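Local coordinates for member of s1p family of ribosomal proteins (Pyrococcus furiosus, PDB 5YH1), which probably acts as an exonuclease on nucleic acids, binding manganese through its DHH domain, which is one part of a longer protein, at residues A[77-82]-A[210-214]; A[41-45]-A[206-210]; A[216-220]-A[242-248]; A[69-73]-A[276-282]. Residue numbers count along the deposited sequence, not the author numbering.

Interaction 1 of 4, residues A[77-82]-A[210-214]; sequences TAIIPL and INPEV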
loop_
_atom_site.group_PDB
_atom_site.type_symbol
_atom_site.label_atom_id
_atom_site.label_comp_id
_atom_site.label_asym_id
_atom_site.label_seq_id
_atom_site.Cartn_x
_atom_site.Cartn_y
_atom_site.Cartn_z
ATOM N N THR A 77 1.427 -27.357 -6.736
ATOM C CA THR A 77 1.184 -28.662 -6.132
ATOM C C THR A 77 2.088 -29.748 -6.737
ATOM O O THR A 77 2.525 -30.650 -6.036
ATOM C CB THR A 77 -0.305 -29.041 -6.267
ATOM O OG1 THR A 77 -1.099 -28.030 -5.645
ATOM C CG2 THR A 77 -0.607 -30.382 -5.611
ATOM N N ALA A 78 2.380 -29.641 -8.030
ATOM C CA ALA A 78 3.311 -30.552 -8.711
ATOM C C ALA A 78 4.786 -30.223 -8.418
ATOM O O ALA A 78 5.618 -31.112 -8.271
ATOM C CB ALA A 78 3.067 -30.496 -10.212
ATOM N N ILE A 79 5.103 -28.935 -8.350
ATOM C CA ILE A 79 6.486 -28.473 -8.205
ATOM C C ILE A 79 7.061 -28.700 -6.804
ATOM O O ILE A 79 8.175 -29.215 -6.666
ATOM C CB ILE A 79 6.593 -26.978 -8.593
ATOM C CG1 ILE A 79 6.390 -26.829 -10.095
ATOM C CG2 ILE A 79 7.948 -26.392 -8.195
ATOM C CD1 ILE A 79 5.996 -25.442 -10.535
ATOM N N ILE A 80 6.309 -28.326 -5.772
ATOM C CA ILE A 80 6.825 -28.345 -4.393
ATOM C C ILE A 80 7.374 -29.719 -3.973
ATOM O O ILE A 80 8.478 -29.789 -3.432
ATOM C CB ILE A 80 5.772 -27.842 -3.368
ATOM C CG1 ILE A 80 5.494 -26.341 -3.544
ATOM C CG2 ILE A 80 6.205 -28.127 -1.939
ATOM C CD1 ILE A 80 6.703 -25.448 -3.431
ATOM N N PRO A 81 6.616 -30.812 -4.215
ATOM C CA PRO A 81 7.150 -32.138 -3.865
ATOM C C PRO A 81 8.476 -32.485 -4.541
ATOM O O PRO A 81 9.327 -33.112 -3.913
ATOM C CB PRO A 81 6.048 -33.103 -4.320
ATOM C CG PRO A 81 4.804 -32.294 -4.295
ATOM C CD PRO A 81 5.209 -30.889 -4.647
ATOM N N LEU A 82 8.646 -32.107 -5.805
ATOM C CA LEU A 82 9.903 -32.363 -6.500
ATOM C C LEU A 82 11.038 -31.566 -5.864
ATOM O O LEU A 82 12.123 -32.091 -5.651
ATOM C CB LEU A 82 9.809 -32.027 -7.991
ATOM C CG LEU A 82 8.914 -32.902 -8.866
ATOM C CD1 LEU A 82 9.116 -32.533 -10.327
ATOM C CD2 LEU A 82 9.184 -34.390 -8.643
ATOM N N ILE A 210 4.869 -32.304 -15.328
ATOM C CA ILE A 210 5.915 -31.959 -14.374
ATOM C C ILE A 210 6.055 -33.062 -13.339
ATOM O O ILE A 210 7.168 -33.481 -13.035
ATOM C CB ILE A 210 5.638 -30.608 -13.667
ATOM C CG1 ILE A 210 5.801 -29.459 -14.659
ATOM C CG2 ILE A 210 6.583 -30.408 -12.489
ATOM C CD1 ILE A 210 5.138 -28.174 -14.224
ATOM N N ASN A 211 4.928 -33.518 -12.794
ATOM C CA ASN A 211 4.939 -34.493 -11.711
ATOM C C ASN A 211 3.712 -35.414 -11.764
ATOM O O ASN A 211 2.699 -35.145 -11.120
ATOM C CB ASN A 211 5.020 -33.773 -10.357
ATOM C CG ASN A 211 5.230 -34.724 -9.199
ATOM O OD1 ASN A 211 5.284 -35.937 -9.380
ATOM N ND2 ASN A 211 5.347 -34.179 -8.003
ATOM N N PRO A 212 3.805 -36.519 -12.524
ATOM C CA PRO A 212 2.645 -37.412 -12.667
ATOM C C PRO A 212 2.022 -37.905 -11.355
ATOM O O PRO A 212 0.844 -38.216 -11.337
ATOM C CB PRO A 212 3.203 -38.576 -13.501
ATOM C CG PRO A 212 4.297 -37.960 -14.306
ATOM C CD PRO A 212 4.925 -36.936 -13.391
ATOM N N GLU A 213 2.785 -37.944 -10.266
ATOM C CA GLU A 213 2.258 -38.407 -8.981
ATOM C C GLU A 213 1.140 -37.556 -8.379
ATOM O O GLU A 213 0.410 -38.046 -7.524
ATOM C CB GLU A 213 3.373 -38.546 -7.933
ATOM C CG GLU A 213 3.961 -39.942 -7.814
ATOM C CD GLU A 213 5.222 -40.128 -8.640
ATOM O OE1 GLU A 213 6.310 -40.232 -8.026
ATOM O OE2 GLU A 213 5.129 -40.164 -9.892
ATOM N N VAL A 214 1.000 -36.294 -8.785
ATOM C CA VAL A 214 -0.033 -35.434 -8.181
ATOM C C VAL A 214 -1.360 -35.457 -8.941
ATOM O O VAL A 214 -2.300 -34.758 -8.563
ATOM C CB VAL A 214 0.450 -33.972 -7.983
ATOM C CG1 VAL A 214 1.723 -33.951 -7.148
ATOM C CG2 VAL A 214 0.650 -33.249 -9.307
#

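Interaction 2 of 4, residues A[41-45]-A[206-210]; sequences IMKAA and VARYI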
loop_
_atom_site.group_PDB
_atom_site.type_symbol
_atom_site.label_atom_id
_atom_site.label_comp_id
_atom_site.label_asym_id
_atom_site.label_seq_id
_atom_site.Cartn_x
_atom_site.Cartn_y
_atom_site.Cartn_z
ATOM N N ILE A 41 3.594 -28.107 -24.402
ATOM C CA ILE A 41 3.290 -28.559 -23.051
ATOM C C ILE A 41 4.463 -29.341 -22.450
ATOM O O ILE A 41 4.838 -29.117 -21.290
ATOM C CB ILE A 41 1.996 -29.402 -23.023
ATOM C CG1 ILE A 41 0.786 -28.463 -23.123
ATOM C CG2 ILE A 41 1.917 -30.233 -21.754
ATOM C CD1 ILE A 41 -0.549 -29.161 -23.296
HETATM N N MSE A 42 5.037 -30.238 -23.244
HETATM C CA MSE A 42 6.164 -31.062 -22.796
HETATM C C MSE A 42 7.417 -30.228 -22.632
HETATM O O MSE A 42 8.197 -30.465 -21.724
HETATM C CB MSE A 42 6.408 -32.241 -23.744
HETATM C CG MSE A 42 5.306 -33.282 -23.544
HETATM SE SE MSE A 42 5.569 -34.913 -24.642
HETATM C CE MSE A 42 6.800 -35.879 -23.445
ATOM N N LYS A 43 7.616 -29.249 -23.497
ATOM C CA LYS A 43 8.728 -28.309 -23.346
ATOM C C LYS A 43 8.597 -27.475 -22.062
ATOM O O LYS A 43 9.571 -27.310 -21.330
ATOM C CB LYS A 43 8.808 -27.384 -24.554
ATOM C CG LYS A 43 10.015 -26.449 -24.536
ATOM C CD LYS A 43 10.085 -25.661 -25.832
ATOM C CE LYS A 43 11.260 -24.697 -25.866
ATOM N NZ LYS A 43 11.131 -23.819 -27.059
ATOM N N ALA A 44 7.396 -26.966 -21.788
ATOM C CA ALA A 44 7.147 -26.210 -20.556
ATOM C C ALA A 44 7.504 -27.041 -19.332
ATOM O O ALA A 44 8.193 -26.569 -18.422
ATOM C CB ALA A 44 5.689 -25.761 -20.485
ATOM N N ALA A 45 7.049 -28.287 -19.324
ATOM C CA ALA A 45 7.303 -29.187 -18.207
ATOM C C ALA A 45 8.783 -29.533 -18.097
ATOM O O ALA A 45 9.314 -29.637 -16.999
ATOM C CB ALA A 45 6.466 -30.452 -18.334
ATOM N N VAL A 206 -0.095 -29.383 -17.789
ATOM C CA VAL A 206 1.348 -29.156 -17.626
ATOM C C VAL A 206 1.822 -29.744 -16.307
ATOM O O VAL A 206 2.861 -30.427 -16.260
ATOM C CB VAL A 206 1.757 -27.673 -17.718
ATOM C CG1 VAL A 206 3.233 -27.508 -17.367
ATOM C CG2 VAL A 206 1.503 -27.127 -19.112
ATOM N N ALA A 207 1.062 -29.505 -15.240
ATOM C CA ALA A 207 1.433 -30.018 -13.920
ATOM C C ALA A 207 1.578 -31.542 -13.901
ATOM O O ALA A 207 2.453 -32.076 -13.225
ATOM C CB ALA A 207 0.426 -29.578 -12.867
ATOM N N ARG A 208 0.713 -32.236 -14.633
ATOM C CA ARG A 208 0.783 -33.697 -14.729
ATOM C C ARG A 208 2.082 -34.149 -15.410
ATOM O O ARG A 208 2.674 -35.151 -15.006
ATOM C CB ARG A 208 -0.442 -34.257 -15.470
ATOM C CG ARG A 208 -1.749 -34.117 -14.700
ATOM C CD ARG A 208 -2.963 -34.565 -15.509
ATOM N NE ARG A 208 -2.772 -35.926 -16.014
ATOM C CZ ARG A 208 -2.383 -36.245 -17.251
ATOM N NH1 ARG A 208 -2.182 -35.325 -18.185
ATOM N NH2 ARG A 208 -2.204 -37.516 -17.559
ATOM N N TYR A 209 2.529 -33.414 -16.425
ATOM C CA TYR A 209 3.822 -33.695 -17.048
ATOM C C TYR A 209 5.000 -33.360 -16.130
ATOM O O TYR A 209 6.014 -34.057 -16.140
ATOM C CB TYR A 209 3.963 -32.965 -18.380
ATOM C CG TYR A 209 3.156 -33.597 -19.490
ATOM C CD1 TYR A 209 1.794 -33.365 -19.597
ATOM C CD2 TYR A 209 3.750 -34.433 -20.432
ATOM C CE1 TYR A 209 1.042 -33.925 -20.610
ATOM C CE2 TYR A 209 3.001 -35.001 -21.451
ATOM C CZ TYR A 209 1.641 -34.749 -21.527
ATOM O OH TYR A 209 0.871 -35.304 -22.524
ATOM N N ILE A 210 4.869 -32.304 -15.328
ATOM C CA ILE A 210 5.915 -31.959 -14.374
ATOM C C ILE A 210 6.055 -33.062 -13.339
ATOM O O ILE A 210 7.168 -33.481 -13.035
ATOM C CB ILE A 210 5.638 -30.608 -13.667
ATOM C CG1 ILE A 210 5.801 -29.459 -14.659
ATOM C CG2 ILE A 210 6.583 -30.408 -12.489
ATOM C CD1 ILE A 210 5.138 -28.174 -14.224
#

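Interaction 3 of 4, residues A[216-220]-A[242-248]; sequences DRIKH and YAKEKGL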
loop_
_atom_site.group_PDB
_atom_site.type_symbol
_atom_site.label_atom_id
_atom_site.label_comp_id
_atom_site.label_asym_id
_atom_site.label_seq_id
_atom_site.Cartn_x
_atom_site.Cartn_y
_atom_site.Cartn_z
ATOM N N ASP A 216 -3.992 -37.443 -9.169
ATOM C CA ASP A 216 -5.248 -37.734 -8.475
ATOM C C ASP A 216 -5.656 -36.579 -7.561
ATOM O O ASP A 216 -6.838 -36.304 -7.389
ATOM C CB ASP A 216 -5.152 -39.041 -7.684
ATOM C CG ASP A 216 -5.180 -40.287 -8.581
ATOM O OD1 ASP A 216 -5.515 -40.205 -9.785
ATOM O OD2 ASP A 216 -4.869 -41.372 -8.066
ATOM N N ARG A 217 -4.669 -35.896 -6.997
ATOM C CA ARG A 217 -4.919 -34.748 -6.133
ATOM C C ARG A 217 -5.507 -33.553 -6.892
ATOM O O ARG A 217 -6.374 -32.871 -6.376
ATOM C CB ARG A 217 -3.616 -34.336 -5.442
ATOM C CG ARG A 217 -3.791 -33.286 -4.363
ATOM C CD ARG A 217 -2.463 -32.928 -3.736
ATOM N NE ARG A 217 -1.924 -34.033 -2.954
ATOM C CZ ARG A 217 -2.347 -34.392 -1.740
ATOM N NH1 ARG A 217 -3.331 -33.739 -1.125
ATOM N NH2 ARG A 217 -1.776 -35.424 -1.135
ATOM N N ILE A 218 -5.048 -33.312 -8.117
ATOM C CA ILE A 218 -5.416 -32.090 -8.850
ATOM C C ILE A 218 -6.340 -32.265 -10.054
ATOM O O ILE A 218 -6.713 -31.276 -10.675
ATOM C CB ILE A 218 -4.163 -31.327 -9.345
ATOM C CG1 ILE A 218 -3.446 -32.077 -10.467
ATOM C CG2 ILE A 218 -3.203 -31.062 -8.197
ATOM C CD1 ILE A 218 -2.325 -31.282 -11.092
ATOM N N LYS A 219 -6.718 -33.495 -10.397
ATOM C CA LYS A 219 -7.460 -33.724 -11.651
ATOM C C LYS A 219 -8.849 -33.083 -11.700
ATOM O O LYS A 219 -9.420 -32.935 -12.781
ATOM C CB LYS A 219 -7.544 -35.216 -11.996
ATOM C CG LYS A 219 -8.258 -36.072 -10.971
ATOM C CD LYS A 219 -8.032 -37.535 -11.275
ATOM C CE LYS A 219 -8.743 -38.422 -10.266
ATOM N NZ LYS A 219 -8.392 -39.836 -10.538
ATOM N N HIS A 220 -9.378 -32.689 -10.544
ATOM C CA HIS A 220 -10.633 -31.916 -10.467
ATOM C C HIS A 220 -10.483 -30.389 -10.615
ATOM O O HIS A 220 -11.486 -29.669 -10.749
ATOM C CB HIS A 220 -11.341 -32.218 -9.145
ATOM C CG HIS A 220 -10.672 -31.607 -7.954
ATOM N ND1 HIS A 220 -9.486 -32.083 -7.438
ATOM C CD2 HIS A 220 -11.012 -30.543 -7.194
ATOM C CE1 HIS A 220 -9.132 -31.346 -6.402
ATOM N NE2 HIS A 220 -10.043 -30.406 -6.231
ATOM N N TYR A 242 -14.413 -35.424 -13.356
ATOM C CA TYR A 242 -13.438 -35.628 -12.275
ATOM C C TYR A 242 -13.860 -34.936 -10.978
ATOM O O TYR A 242 -13.529 -35.396 -9.887
ATOM C CB TYR A 242 -12.057 -35.124 -12.679
ATOM C CG TYR A 242 -11.431 -35.904 -13.811
ATOM C CD1 TYR A 242 -10.824 -37.134 -13.582
ATOM C CD2 TYR A 242 -11.443 -35.408 -15.103
ATOM C CE1 TYR A 242 -10.253 -37.847 -14.619
ATOM C CE2 TYR A 242 -10.880 -36.113 -16.138
ATOM C CZ TYR A 242 -10.288 -37.330 -15.891
ATOM O OH TYR A 242 -9.717 -38.012 -16.938
ATOM N N ALA A 243 -14.574 -33.821 -11.104
ATOM C CA ALA A 243 -15.103 -33.118 -9.940
ATOM C C ALA A 243 -16.246 -33.933 -9.346
ATOM O O ALA A 243 -16.335 -34.086 -8.133
ATOM C CB ALA A 243 -15.582 -31.718 -10.321
ATOM N N LYS A 244 -17.117 -34.455 -10.205
ATOM C CA LYS A 244 -18.220 -35.308 -9.737
ATOM C C LYS A 244 -17.746 -36.505 -8.912
ATOM O O LYS A 244 -18.312 -36.783 -7.857
ATOM C CB LYS A 244 -19.105 -35.752 -10.904
ATOM C CG LYS A 244 -20.318 -34.857 -11.047
ATOM C CD LYS A 244 -20.482 -34.245 -12.416
ATOM C CE LYS A 244 -21.474 -33.102 -12.311
ATOM N NZ LYS A 244 -21.916 -32.581 -13.622
ATOM N N GLU A 245 -16.685 -37.168 -9.363
ATOM C CA GLU A 245 -16.085 -38.281 -8.621
ATOM C C GLU A 245 -15.712 -37.904 -7.194
ATOM O O GLU A 245 -15.742 -38.758 -6.318
ATOM C CB GLU A 245 -14.827 -38.803 -9.327
ATOM C CG GLU A 245 -15.090 -39.613 -10.583
ATOM C CD GLU A 245 -13.832 -39.865 -11.413
ATOM O OE1 GLU A 245 -12.696 -39.786 -10.871
ATOM O OE2 GLU A 245 -13.991 -40.137 -12.629
ATOM N N LYS A 246 -15.339 -36.644 -6.966
ATOM C CA LYS A 246 -14.994 -36.174 -5.619
ATOM C C LYS A 246 -16.163 -35.537 -4.870
ATOM O O LYS A 246 -15.960 -34.967 -3.808
ATOM C CB LYS A 246 -13.819 -35.187 -5.671
ATOM C CG LYS A 246 -12.542 -35.811 -6.203
ATOM C CD LYS A 246 -11.302 -34.978 -5.912
ATOM C CE LYS A 246 -10.144 -35.445 -6.785
ATOM N NZ LYS A 246 -8.823 -34.894 -6.382
ATOM N N GLY A 247 -17.372 -35.618 -5.422
ATOM C CA GLY A 247 -18.574 -35.142 -4.743
ATOM C C GLY A 247 -18.905 -33.690 -5.012
ATOM O O GLY A 247 -19.741 -33.107 -4.328
ATOM N N LEU A 248 -18.254 -33.093 -6.008
ATOM C CA LEU A 248 -18.520 -31.702 -6.358
ATOM C C LEU A 248 -19.424 -31.635 -7.575
ATOM O O LEU A 248 -19.011 -31.974 -8.683
ATOM C CB LEU A 248 -17.212 -30.968 -6.657
ATOM C CG LEU A 248 -16.204 -30.874 -5.515
ATOM C CD1 LEU A 248 -14.886 -30.315 -6.032
ATOM C CD2 LEU A 248 -16.752 -30.015 -4.387
HETATM O O HOH W 1 -10.451 -40.436 -12.349
#

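Interaction 4 of 4, residues A[69-73]-A[276-282]; sequences YTAGV and IEEILLI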
loop_
_atom_site.group_PDB
_atom_site.type_symbol
_atom_site.label_atom_id
_atom_site.label_comp_id
_atom_site.label_asym_id
_atom_site.label_seq_id
_atom_site.Cartn_x
_atom_site.Cartn_y
_atom_site.Cartn_z
ATOM N N TYR A 69 -5.761 -18.473 -10.083
ATOM C CA TYR A 69 -5.369 -19.105 -8.822
ATOM C C TYR A 69 -5.336 -20.613 -9.002
ATOM O O TYR A 69 -4.388 -21.287 -8.589
ATOM C CB TYR A 69 -6.327 -18.739 -7.666
ATOM C CG TYR A 69 -5.913 -17.492 -6.912
ATOM C CD1 TYR A 69 -5.017 -17.561 -5.858
ATOM C CD2 TYR A 69 -6.414 -16.250 -7.254
ATOM C CE1 TYR A 69 -4.620 -16.416 -5.179
ATOM C CE2 TYR A 69 -6.033 -15.100 -6.569
ATOM C CZ TYR A 69 -5.132 -15.193 -5.541
ATOM O OH TYR A 69 -4.747 -14.055 -4.863
ATOM N N THR A 70 -6.380 -21.152 -9.615
ATOM C CA THR A 70 -6.449 -22.604 -9.809
ATOM C C THR A 70 -5.238 -23.100 -10.605
ATOM O O THR A 70 -4.592 -24.078 -10.231
ATOM C CB THR A 70 -7.767 -23.008 -10.487
ATOM O OG1 THR A 70 -8.854 -22.501 -9.715
ATOM C CG2 THR A 70 -7.890 -24.515 -10.571
ATOM N N ALA A 71 -4.913 -22.388 -11.677
ATOM C CA ALA A 71 -3.767 -22.725 -12.522
ATOM C C ALA A 71 -2.466 -22.644 -11.740
ATOM O O ALA A 71 -1.649 -23.565 -11.773
ATOM C CB ALA A 71 -3.716 -21.796 -13.722
ATOM N N GLY A 72 -2.282 -21.552 -11.010
ATOM C CA GLY A 72 -1.077 -21.383 -10.214
ATOM C C GLY A 72 -0.918 -22.454 -9.163
ATOM O O GLY A 72 0.188 -22.989 -8.967
ATOM N N VAL A 73 -2.016 -22.784 -8.483
ATOM C CA VAL A 73 -1.956 -23.771 -7.403
ATOM C C VAL A 73 -1.755 -25.181 -7.965
ATOM O O VAL A 73 -1.048 -25.988 -7.367
ATOM C CB VAL A 73 -3.195 -23.692 -6.470
ATOM C CG1 VAL A 73 -3.179 -24.816 -5.443
ATOM C CG2 VAL A 73 -3.217 -22.351 -5.767
ATOM N N ILE A 276 -6.279 -20.996 0.098
ATOM C CA ILE A 276 -6.695 -21.348 -1.263
ATOM C C ILE A 276 -6.702 -22.874 -1.506
ATOM O O ILE A 276 -7.612 -23.390 -2.148
ATOM C CB ILE A 276 -5.844 -20.594 -2.325
ATOM C CG1 ILE A 276 -6.404 -20.782 -3.737
ATOM C CG2 ILE A 276 -4.388 -21.034 -2.297
ATOM C CD1 ILE A 276 -7.751 -20.145 -3.960
ATOM N N GLU A 277 -5.709 -23.585 -0.974
ATOM C CA GLU A 277 -5.621 -25.039 -1.133
ATOM C C GLU A 277 -6.823 -25.759 -0.519
ATOM O O GLU A 277 -7.253 -26.803 -1.027
ATOM C CB GLU A 277 -4.350 -25.612 -0.492
ATOM C CG GLU A 277 -3.042 -25.068 -1.042
ATOM C CD GLU A 277 -2.545 -23.828 -0.311
ATOM O OE1 GLU A 277 -3.290 -23.249 0.505
ATOM O OE2 GLU A 277 -1.399 -23.420 -0.570
ATOM N N GLU A 278 -7.336 -25.210 0.583
ATOM C CA GLU A 278 -8.481 -25.784 1.276
ATOM C C GLU A 278 -9.746 -25.551 0.479
ATOM O O GLU A 278 -10.576 -26.452 0.333
ATOM C CB GLU A 278 -8.643 -25.170 2.669
ATOM C CG GLU A 278 -7.427 -25.299 3.580
ATOM C CD GLU A 278 -7.084 -26.732 3.924
ATOM O OE1 GLU A 278 -7.861 -27.652 3.601
ATOM O OE2 GLU A 278 -6.024 -26.944 4.533
ATOM N N ILE A 279 -9.887 -24.345 -0.050
ATOM C CA ILE A 279 -11.042 -24.005 -0.866
ATOM C C ILE A 279 -11.067 -24.850 -2.149
ATOM O O ILE A 279 -12.134 -25.285 -2.585
ATOM C CB ILE A 279 -11.054 -22.505 -1.192
ATOM C CG1 ILE A 279 -11.239 -21.694 0.100
ATOM C CG2 ILE A 279 -12.163 -22.163 -2.183
ATOM C CD1 ILE A 279 -10.888 -20.226 -0.050
ATOM N N LEU A 280 -9.891 -25.102 -2.726
ATOM C CA LEU A 280 -9.775 -25.868 -3.970
ATOM C C LEU A 280 -9.851 -27.390 -3.783
ATOM O O LEU A 280 -9.815 -28.134 -4.774
ATOM C CB LEU A 280 -8.457 -25.534 -4.670
ATOM C CG LEU A 280 -8.374 -24.165 -5.325
ATOM C CD1 LEU A 280 -6.959 -23.956 -5.824
ATOM C CD2 LEU A 280 -9.388 -24.008 -6.453
ATOM N N LEU A 281 -9.922 -27.832 -2.524
ATOM C CA LEU A 281 -10.055 -29.235 -2.144
ATOM C C LEU A 281 -8.847 -30.057 -2.580
ATOM O O LEU A 281 -9.007 -31.093 -3.203
ATOM C CB LEU A 281 -11.357 -29.846 -2.698
ATOM C CG LEU A 281 -11.837 -31.152 -2.027
ATOM C CD1 LEU A 281 -12.559 -30.852 -0.734
ATOM C CD2 LEU A 281 -12.759 -31.953 -2.935
ATOM N N ILE A 282 -7.636 -29.598 -2.276
ATOM C CA ILE A 282 -6.451 -30.392 -2.617
ATOM C C ILE A 282 -5.692 -30.901 -1.413
ATOM O O ILE A 282 -4.641 -31.511 -1.560
ATOM C CB ILE A 282 -5.488 -29.661 -3.575
ATOM C CG1 ILE A 282 -4.858 -28.440 -2.911
ATOM C CG2 ILE A 282 -6.215 -29.260 -4.851
ATOM C CD1 ILE A 282 -3.644 -27.930 -3.659
#

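Interaction 1 of 4, residues A[77-82]-A[210-214]
In the DHH domain, the helix that follows the first strand of the parallel sheet (66-86) is met here by the end of helix 199-210 and the 3-10 turn after it. I210, N211 and V214 bury the most surface on their side, with A78 as the small residue between them: its CA lies 5.2 Å from the CA of N211, an approach that the methyl side chain of A78 permits. N211 is the first residue to leave helical geometry, and its extended backbone (phi/psi -148/87) sends its t side chain across to helix 66-86. P81 has no amide hydrogen, and the helix is kinked there; N211 ND2 lies 3.9 Å from P81 CB and 3.9 Å from L82 CG. I210 fills the space beside A78, with I210 CG2 4.2 Å from A78 CB, 4.3 Å from I79 CG1 and 4.0 Å from L82 CD1. V214 closes the other end: its CG2 sits 3.8 Å from A78 CB and its CG1 3.6 Å from T77 O. I48 and I52 of helix 32-53 extend this apolar layer past I79. The 3-10 turn is held by V214 N bonding N211 O at 3.1 Å, which brings V214 back to the helix. The polar tie between the segments is N211 ND2 donating to A78 O, at 3.1 Å and an angle of 160°.

Interaction 2 of 4, residues A[41-45]-A[206-210]
A helix-helix crossing in the core of the DHH domain joins helix 32-53, which precedes the first strand of the parallel sheet, to the last turn of helix 199-210. The short axes approach to 8.7 Å and cross at -52°, their N-to-C directions running 52° apart. Alanine allows the close approach: the CA atoms of A45 and I210 are 4.9 Å apart, and A45 CB lies 3.5 Å from Y209 CB and 3.9 Å from I210 CG1. Y209 gives up the most surface. Its ring lies along helix 32-53 and receives I41 CG2 over one face in a CH-pi contact, 4.2 Å from the ring centroid and 26° off the normal. Selenomethionine M42 adds a Met-aromatic contact, its SE 5.2 Å from that centroid in an oblique position, while M42 CG comes within 3.6 Å of Y209 CE2. One turn earlier on the second helix, V206 meets I41 through a CG2-CG2 contact of 4.1 Å and A44 through V206 CG1 to A44 CB at 4.3 Å. The side chains thus meet through apolar and aromatic contacts. Around it, V183 and V185 of the edge strand 183-185 pack on A44, and V185 also touches I41; L75 and L82 of helix 66-86 cover I210, so the crossing is enclosed by a strand and a third helix.

Interaction 3 of 4, residues A[216-220]-A[242-248]
K246, in the Schellman motif that ends helix 234-245, donates a 2.6 Å hydrogen bond from NZ to D216 O, in the first turn of the short helix that starts at 215 in this DHH-domain chain. R217 O and H220 ND1 are also close to K246 NZ, at 3.2 and 3.1 Å, so the charge sits among backbone carbonyls and an imidazole nitrogen. A second lysine, K219, forms a salt bridge within its own segment, NZ to D216 OD1 at 3.0 Å, and is linked to E245 by a water that accepts from K219 NZ and donates to E245 OE1, both at 2.8 Å. Inside these polar links, the K246 chain runs along H220: its CD is 4.1 Å from the ring centroid, an off-centre CH-pi contact, and H220 NE2 is bonded to L280 O. H220 CB packs 3.9 Å from A243 CA, and H220 CA is 4.7 Å from A243 CA. Y242 lies beside the K219 chain, with K219 CD 3.6 Å from Y242 CD1, while its hydroxyl bonds L28 O. G247, at positive phi, is the C-prime residue of the motif, and G247 N bonds K244 O at 2.9 Å. The turn brings L248 round to H220, its CD1 4.1 Å from H220 CD2, and L248 N closes the motif on A243 O at 3.0 Å.

Interaction 4 of 4, residues A[69-73]-A[276-282]
V73 is the knob of this contact. Its side chain points from helix 66-86 into a hollow walled by I276, L280 and I282, with E277 at its margin: V73 CG2 lies 3.9 Å from I276 CG2, V73 CB 3.8 Å from L280 CD1, and V73 CG1 3.6 Å from I282 CD1 and 4.4 Å from E277 CG. One turn earlier, Y69 and T70 flank the hollow. Y69 CD1 meets I276 CG1 at 4.1 Å, while L280 CD2 comes to 3.6 Å from T70 OG1, whose hydroxyl is bonded to T66 O. L280 thus lies between V73 and T70. The short helix 276-279 ends in a Schellman motif at L281, with I282 N bonding E277 O at 3.1 Å and L281 N bonding E278 O at 3.2 Å; this reversal swings I282 back against V73. I260 of helix 250-267 extends the apolar packing around I276 and L280, and R99 of strand 97-102 lies against Y69, V73 and I276. T70's side chain is about 9 Å from the bound manganese (nearest atoms), so the packing lies along the helix whose first turn carries D67, a metal ligand of the DHH-family site with D137, H163 and D229.

Following the chain from the N terminus, the first of the contacting segments is on helix 32-53: interaction 2 closes a loop of 160 residues on helix 199-210. Helix 66-86 then supplies both the opening of interaction 4, at 69-73, and that of interaction 1, at 77-82. Interactions 1 and 2 meet at I210. Interaction 3 is the short one, 21 residues, and follows interaction 1 in series. Interactions 1 and 3 are both nested inside the loop closed by interaction 4, whereas interaction 2 crosses interaction 4. The ends converge: R217 and H220 probably bond I282 O and L280 O, and T77 packs on R217, I218 and I282, joining sheet-flanking helices to the later helical region.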